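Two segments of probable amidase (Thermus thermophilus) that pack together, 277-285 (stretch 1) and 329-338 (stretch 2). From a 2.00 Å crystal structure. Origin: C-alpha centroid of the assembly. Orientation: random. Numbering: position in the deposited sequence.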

ATOM      1  N   PRO A 277      -8.232  -8.601 -11.376  1.00 19.41           N
ATOM      2  CA  PRO A 277      -7.367  -9.667 -11.899  1.00 20.41           C
ATOM      3  C   PRO A 277      -6.422 -10.266 -10.865  1.00 18.30           C
ATOM      4  O   PRO A 277      -6.463 -11.464 -10.595  1.00 20.20           O
ATOM      5  N   LEU A 278      -5.559  -9.426 -10.309  1.00 18.99           N
ATOM      6  CA  LEU A 278      -4.597  -9.866  -9.307  1.00 19.80           C
ATOM      7  C   LEU A 278      -3.847 -11.105  -9.778  1.00 18.65           C
ATOM      8  O   LEU A 278      -3.646 -12.050  -9.013  1.00 19.12           O
ATOM      9  N   GLU A 279      -3.432 -11.109 -11.038  1.00 20.23           N
ATOM     10  CA  GLU A 279      -2.712 -12.261 -11.563  1.00 21.55           C
ATOM     11  C   GLU A 279      -1.402 -12.469 -10.819  1.00 19.48           C
ATOM     12  O   GLU A 279      -0.652 -11.521 -10.579  1.00 20.32           O
ATOM     13  N   GLY A 280      -1.150 -13.720 -10.448  1.00 19.05           N
ATOM     14  CA  GLY A 280       0.062 -14.078  -9.733  1.00 19.64           C
ATOM     15  C   GLY A 280       0.079 -13.704  -8.259  1.00 19.53           C
ATOM     16  O   GLY A 280       1.098 -13.870  -7.594  1.00 19.97           O
ATOM     17  N   VAL A 281      -1.046 -13.228  -7.735  1.00 18.90           N
ATOM     18  CA  VAL A 281      -1.102 -12.806  -6.339  1.00 17.32           C
ATOM     19  C   VAL A 281      -0.802 -13.934  -5.357  1.00 18.44           C
ATOM     20  O   VAL A 281      -0.221 -13.706  -4.297  1.00 16.63           O
ATOM     21  N   TYR A 282      -1.208 -15.148  -5.705  1.00 18.49           N
ATOM     22  CA  TYR A 282      -0.955 -16.300  -4.853  1.00 20.32           C
ATOM     23  C   TYR A 282       0.554 -16.481  -4.627  1.00 19.89           C
ATOM     24  O   TYR A 282       1.011 -16.584  -3.483  1.00 18.07           O
ATOM     25  N   GLU A 283       1.319 -16.510  -5.719  1.00 20.01           N
ATOM     26  CA  GLU A 283       2.776 -16.674  -5.656  1.00 23.31           C
ATOM     27  C   GLU A 283       3.448 -15.517  -4.911  1.00 21.85           C
ATOM     28  O   GLU A 283       4.340 -15.742  -4.096  1.00 21.63           O
ATOM     29  N   VAL A 284       3.027 -14.287  -5.205  1.00 20.26           N
ATOM     30  CA  VAL A 284       3.593 -13.104  -4.560  1.00 19.87           C
ATOM     31  C   VAL A 284       3.447 -13.210  -3.046  1.00 19.55           C
ATOM     32  O   VAL A 284       4.415 -13.048  -2.301  1.00 19.45           O
ATOM     33  N   TYR A 285       2.225 -13.486  -2.604  1.00 18.95           N
ATOM     34  CA  TYR A 285       1.921 -13.625  -1.184  1.00 17.45           C
ATOM     35  C   TYR A 285       2.783 -14.717  -0.551  1.00 17.56           C
ATOM     36  O   TYR A 285       3.433 -14.513   0.480  1.00 18.01           O
ATOM     37  N   ASP A 329      11.634  -8.638  -5.143  1.00 18.72           N
ATOM     38  CA  ASP A 329      10.684  -8.797  -6.246  1.00 20.32           C
ATOM     39  C   ASP A 329       9.265  -8.929  -5.699  1.00 20.09           C
ATOM     40  O   ASP A 329       8.320  -8.325  -6.223  1.00 19.08           O
ATOM     41  N   ALA A 330       9.119  -9.730  -4.645  1.00 18.76           N
ATOM     42  CA  ALA A 330       7.815  -9.929  -4.023  1.00 18.32           C
ATOM     43  C   ALA A 330       7.296  -8.593  -3.503  1.00 17.68           C
ATOM     44  O   ALA A 330       6.122  -8.269  -3.669  1.00 16.58           O
ATOM     45  N   VAL A 331       8.179  -7.824  -2.869  1.00 17.10           N
ATOM     46  CA  VAL A 331       7.818  -6.515  -2.325  1.00 17.94           C
ATOM     47  C   VAL A 331       7.345  -5.564  -3.434  1.00 18.65           C
ATOM     48  O   VAL A 331       6.380  -4.816  -3.256  1.00 18.04           O
ATOM     49  N   ALA A 332       8.027  -5.600  -4.575  1.00 18.38           N
ATOM     50  CA  ALA A 332       7.670  -4.753  -5.704  1.00 20.09           C
ATOM     51  C   ALA A 332       6.371  -5.245  -6.350  1.00 19.24           C
ATOM     52  O   ALA A 332       5.532  -4.445  -6.758  1.00 19.07           O
ATOM     53  N   GLU A 333       6.215  -6.559  -6.452  1.00 18.67           N
ATOM     54  CA  GLU A 333       5.013  -7.126  -7.047  1.00 19.95           C
ATOM     55  C   GLU A 333       3.782  -6.799  -6.205  1.00 19.12           C
ATOM     56  O   GLU A 333       2.684  -6.631  -6.743  1.00 18.47           O
ATOM     57  N   ARG A 334       3.955  -6.711  -4.888  1.00 16.94           N
ATOM     58  CA  ARG A 334       2.833  -6.379  -4.018  1.00 17.60           C
ATOM     59  C   ARG A 334       2.387  -4.953  -4.288  1.00 16.98           C
ATOM     60  O   ARG A 334       1.197  -4.677  -4.375  1.00 16.48           O
ATOM     61  N   GLU A 335       3.345  -4.038  -4.408  1.00 17.61           N
ATOM     62  CA  GLU A 335       2.993  -2.649  -4.665  1.00 17.74           C
ATOM     63  C   GLU A 335       2.289  -2.522  -6.014  1.00 17.33           C
ATOM     64  O   GLU A 335       1.361  -1.730  -6.163  1.00 17.29           O
ATOM     65  N   ALA A 336       2.717  -3.319  -6.987  1.00 16.56           N
ATOM     66  CA  ALA A 336       2.107  -3.285  -8.313  1.00 19.14           C
ATOM     67  C   ALA A 336       0.625  -3.681  -8.291  1.00 19.34           C
ATOM     68  O   ALA A 336      -0.135  -3.275  -9.164  1.00 20.61           O
ATOM     69  N   LEU A 337       0.217  -4.464  -7.297  1.00 18.80           N
ATOM     70  CA  LEU A 337      -1.172  -4.910  -7.199  1.00 19.00           C
ATOM     71  C   LEU A 337      -2.076  -3.932  -6.459  1.00 19.15           C
ATOM     72  O   LEU A 337      -3.300  -3.976  -6.599  1.00 18.89           O
ATOM     73  N   ARG A 338      -1.466  -3.054  -5.673  1.00 16.94           N
ATOM     74  CA  ARG A 338      -2.209  -2.089  -4.877  1.00 18.64           C
ATOM     75  C   ARG A 338      -3.181  -1.230  -5.688  1.00 17.86           C
ATOM     76  O   ARG A 338      -4.334  -1.066  -5.291  1.00 18.45           O
TER

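Stretch 2 is helical and meets a turn that leads into a second helix in stretch 1. The two helix axes approach to 9.6 Å, with an angle of 136° between their N-to-C directions. The contact is small, burying 298 Å² summed over both sides, and no hydrogen bond crosses it; its cohesion therefore rests on close packing.

D329 opens the segment out of reach of stretch 1, its chi1 of -71° (m) placing a carboxylate whose two oxygens are hydrogen-bonded elsewhere in the structure. A330 marks the tightest backbone approach, its CA lying 5.3 Å from the CA of V284. Its CA-to-CB bond points sideways, and A330 CB comes to 4.1 Å from V284 O. The closest contact of this pair instead involves the backbone: V284 CG1 lies 3.6 Å from A330 O, an oxygen that also accepts the helical hydrogen bond from R334 N at 2.9 Å. V331 and A332 direct their CA-to-CB bonds away and make no contact.

One turn on, E333 points toward stretch 1, with chi1 and chi2 both m. V284 CG2 sits 3.6 Å from E333 CB, so the contact is made by the aliphatic base of the glutamate, while E333 OE2 is hydrogen-bonded elsewhere in the structure. R334 adds a looser contact, V284 CG1 to R334 CB at 4.4 Å; its chi1 and chi2 are t, and its end leads away. V284 itself points toward stretch 2 in the t rotamer; its CG1 reaches A330 and R334, and both CG1 and CG2 lie against E333 CB, CG2 the closer at 3.6 Å and CG1 at 4.0 Å. It loses 89 Å² to the other stretch.

E335 is out of reach, as is A336. L337 is the second focus of the contact, pointing toward stretch 1 with chi1 m and chi2 t and covered over 94 Å², the largest value in either stretch. Its two methyls diverge: L337 CD1 packs on V281 CG2 at 3.8 Å, and L337 CD2 meets L278 CD2 at 3.9 Å. V281 holds chi1 at 70° (p), whereas L278 is m, t; the CA-to-CB bond of L278 runs sideways, but its end comes nearer. These two partners bracket a type II turn closed by V281 N to L278 O at 3.1 Å, with G280 at the N-cap position.

R338 points away and pairs within its own helix: R338 NE donates to E335 OE1 at 2.9 Å and R338 NH2 to E335 OE2 at 2.8 Å, a two-pronged salt bridge that takes no part in the interface.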

ATOM      1  CB  PRO A 277      -6.605  -8.972 -13.026  1.00 21.26           C
ATOM      2  CG  PRO A 277      -7.574  -7.926 -13.494  1.00 22.55           C
ATOM      3  CD  PRO A 277      -8.096  -7.379 -12.189  1.00 20.37           C
ATOM      4  CB  LEU A 278      -5.317 -10.170  -7.985  1.00 18.62           C
ATOM      5  CG  LEU A 278      -6.060  -8.987  -7.348  1.00 19.81           C
ATOM      6  CD1 LEU A 278      -6.733  -9.431  -6.049  1.00 17.43           C
ATOM      7  CD2 LEU A 278      -5.073  -7.859  -7.077  1.00 18.82           C
ATOM      8  CB  GLU A 279      -2.447 -12.090 -13.060  1.00 25.62           C
ATOM      9  CG  GLU A 279      -3.717 -11.831 -13.859  1.00 35.20           C
ATOM     10  CD  GLU A 279      -3.507 -11.972 -15.351  1.00 39.81           C
ATOM     11  OE1 GLU A 279      -2.589 -11.315 -15.892  1.00 42.49           O
ATOM     12  OE2 GLU A 279      -4.266 -12.739 -15.983  1.00 43.43           O
ATOM     13  CB  VAL A 281      -2.479 -12.173  -5.993  1.00 16.01           C
ATOM     14  CG1 VAL A 281      -3.578 -13.239  -5.990  1.00 12.25           C
ATOM     15  CG2 VAL A 281      -2.400 -11.474  -4.642  1.00 14.95           C
ATOM     16  CB  TYR A 282      -1.539 -17.554  -5.502  1.00 21.41           C
ATOM     17  CG  TYR A 282      -1.269 -18.809  -4.725  1.00 23.58           C
ATOM     18  CD1 TYR A 282      -1.933 -19.065  -3.528  1.00 23.44           C
ATOM     19  CD2 TYR A 282      -0.344 -19.746  -5.186  1.00 24.98           C
ATOM     20  CE1 TYR A 282      -1.687 -20.224  -2.813  1.00 23.94           C
ATOM     21  CE2 TYR A 282      -0.089 -20.908  -4.476  1.00 23.98           C
ATOM     22  CZ  TYR A 282      -0.767 -21.143  -3.292  1.00 25.42           C
ATOM     23  OH  TYR A 282      -0.539 -22.309  -2.598  1.00 28.09           O
ATOM     24  CB  GLU A 283       3.384 -16.743  -7.062  1.00 26.39           C
ATOM     25  CG  GLU A 283       2.807 -17.774  -8.011  1.00 36.37           C
ATOM     26  CD  GLU A 283       3.318 -17.574  -9.447  1.00 43.37           C
ATOM     27  OE1 GLU A 283       4.540 -17.748  -9.682  1.00 45.63           O
ATOM     28  OE2 GLU A 283       2.500 -17.227 -10.336  1.00 45.68           O
ATOM     29  CB  VAL A 284       2.893 -11.796  -5.036  1.00 20.58           C
ATOM     30  CG1 VAL A 284       3.390 -10.605  -4.222  1.00 17.64           C
ATOM     31  CG2 VAL A 284       3.173 -11.558  -6.516  1.00 21.34           C
ATOM     32  CB  TYR A 285       0.438 -13.984  -0.994  1.00 16.19           C
ATOM     33  CG  TYR A 285       0.110 -14.426   0.413  1.00 18.13           C
ATOM     34  CD1 TYR A 285      -0.146 -13.495   1.420  1.00 17.51           C
ATOM     35  CD2 TYR A 285       0.157 -15.778   0.762  1.00 17.51           C
ATOM     36  CE1 TYR A 285      -0.336 -13.904   2.740  1.00 17.51           C
ATOM     37  CE2 TYR A 285      -0.031 -16.191   2.078  1.00 18.54           C
ATOM     38  CZ  TYR A 285      -0.269 -15.251   3.060  1.00 17.78           C
ATOM     39  OH  TYR A 285      -0.385 -15.647   4.371  1.00 18.05           O
ATOM     40  CB  ASP A 329      11.014 -10.039  -7.085  1.00 21.93           C
ATOM     41  CG  ASP A 329      12.279  -9.874  -7.912  1.00 26.10           C
ATOM     42  OD1 ASP A 329      12.708  -8.724  -8.127  1.00 27.65           O
ATOM     43  OD2 ASP A 329      12.837 -10.900  -8.359  1.00 27.93           O
ATOM     44  CB  ALA A 330       7.928 -10.939  -2.877  1.00 19.06           C
ATOM     45  CB  VAL A 331       9.015  -5.882  -1.575  1.00 17.70           C
ATOM     46  CG1 VAL A 331       8.718  -4.428  -1.226  1.00 16.55           C
ATOM     47  CG2 VAL A 331       9.296  -6.678  -0.299  1.00 19.26           C
ATOM     48  CB  ALA A 332       8.808  -4.742  -6.742  1.00 19.44           C
ATOM     49  CB  GLU A 333       5.144  -8.646  -7.208  1.00 22.86           C
ATOM     50  CG  GLU A 333       6.158  -9.084  -8.264  1.00 27.19           C
ATOM     51  CD  GLU A 333       5.904  -8.451  -9.628  1.00 33.03           C
ATOM     52  OE1 GLU A 333       4.743  -8.468 -10.093  1.00 34.43           O
ATOM     53  OE2 GLU A 333       6.870  -7.939 -10.242  1.00 36.15           O
ATOM     54  CB  ARG A 334       3.201  -6.516  -2.532  1.00 17.40           C
ATOM     55  CG  ARG A 334       2.173  -5.837  -1.621  1.00 18.42           C
ATOM     56  CD  ARG A 334       2.243  -6.299  -0.172  1.00 19.41           C
ATOM     57  NE  ARG A 334       3.454  -5.882   0.525  1.00 20.57           N
ATOM     58  CZ  ARG A 334       3.711  -6.188   1.793  1.00 21.79           C
ATOM     59  NH1 ARG A 334       2.838  -6.910   2.489  1.00 21.80           N
ATOM     60  NH2 ARG A 334       4.840  -5.786   2.363  1.00 22.29           N
ATOM     61  CB  GLU A 335       4.241  -1.757  -4.608  1.00 17.47           C
ATOM     62  CG  GLU A 335       4.832  -1.638  -3.188  1.00 18.02           C
ATOM     63  CD  GLU A 335       3.756  -1.385  -2.134  1.00 21.13           C
ATOM     64  OE1 GLU A 335       2.998  -0.390  -2.274  1.00 19.91           O
ATOM     65  OE2 GLU A 335       3.663  -2.180  -1.166  1.00 21.50           O
ATOM     66  CB  ALA A 336       2.879  -4.202  -9.264  1.00 18.69           C
ATOM     67  CB  LEU A 337      -1.240  -6.260  -6.486  1.00 18.01           C
ATOM     68  CG  LEU A 337      -0.573  -7.443  -7.196  1.00 19.40           C
ATOM     69  CD1 LEU A 337      -0.436  -8.608  -6.230  1.00 19.16           C
ATOM     70  CD2 LEU A 337      -1.395  -7.837  -8.410  1.00 21.51           C
ATOM     71  CB  ARG A 338      -1.224  -1.210  -4.089  1.00 18.60           C
ATOM     72  CG  ARG A 338      -1.827  -0.552  -2.858  1.00 21.65           C
ATOM     73  CD  ARG A 338      -0.759   0.127  -1.995  1.00 19.83           C
ATOM     74  NE  ARG A 338       0.256  -0.804  -1.499  1.00 21.12           N
ATOM     75  CZ  ARG A 338       0.095  -1.626  -0.463  1.00 21.59           C
ATOM     76  NH1 ARG A 338      -1.048  -1.650   0.209  1.00 19.31           N
ATOM     77  NH2 ARG A 338       1.090  -2.423  -0.091  1.00 21.99           N
TER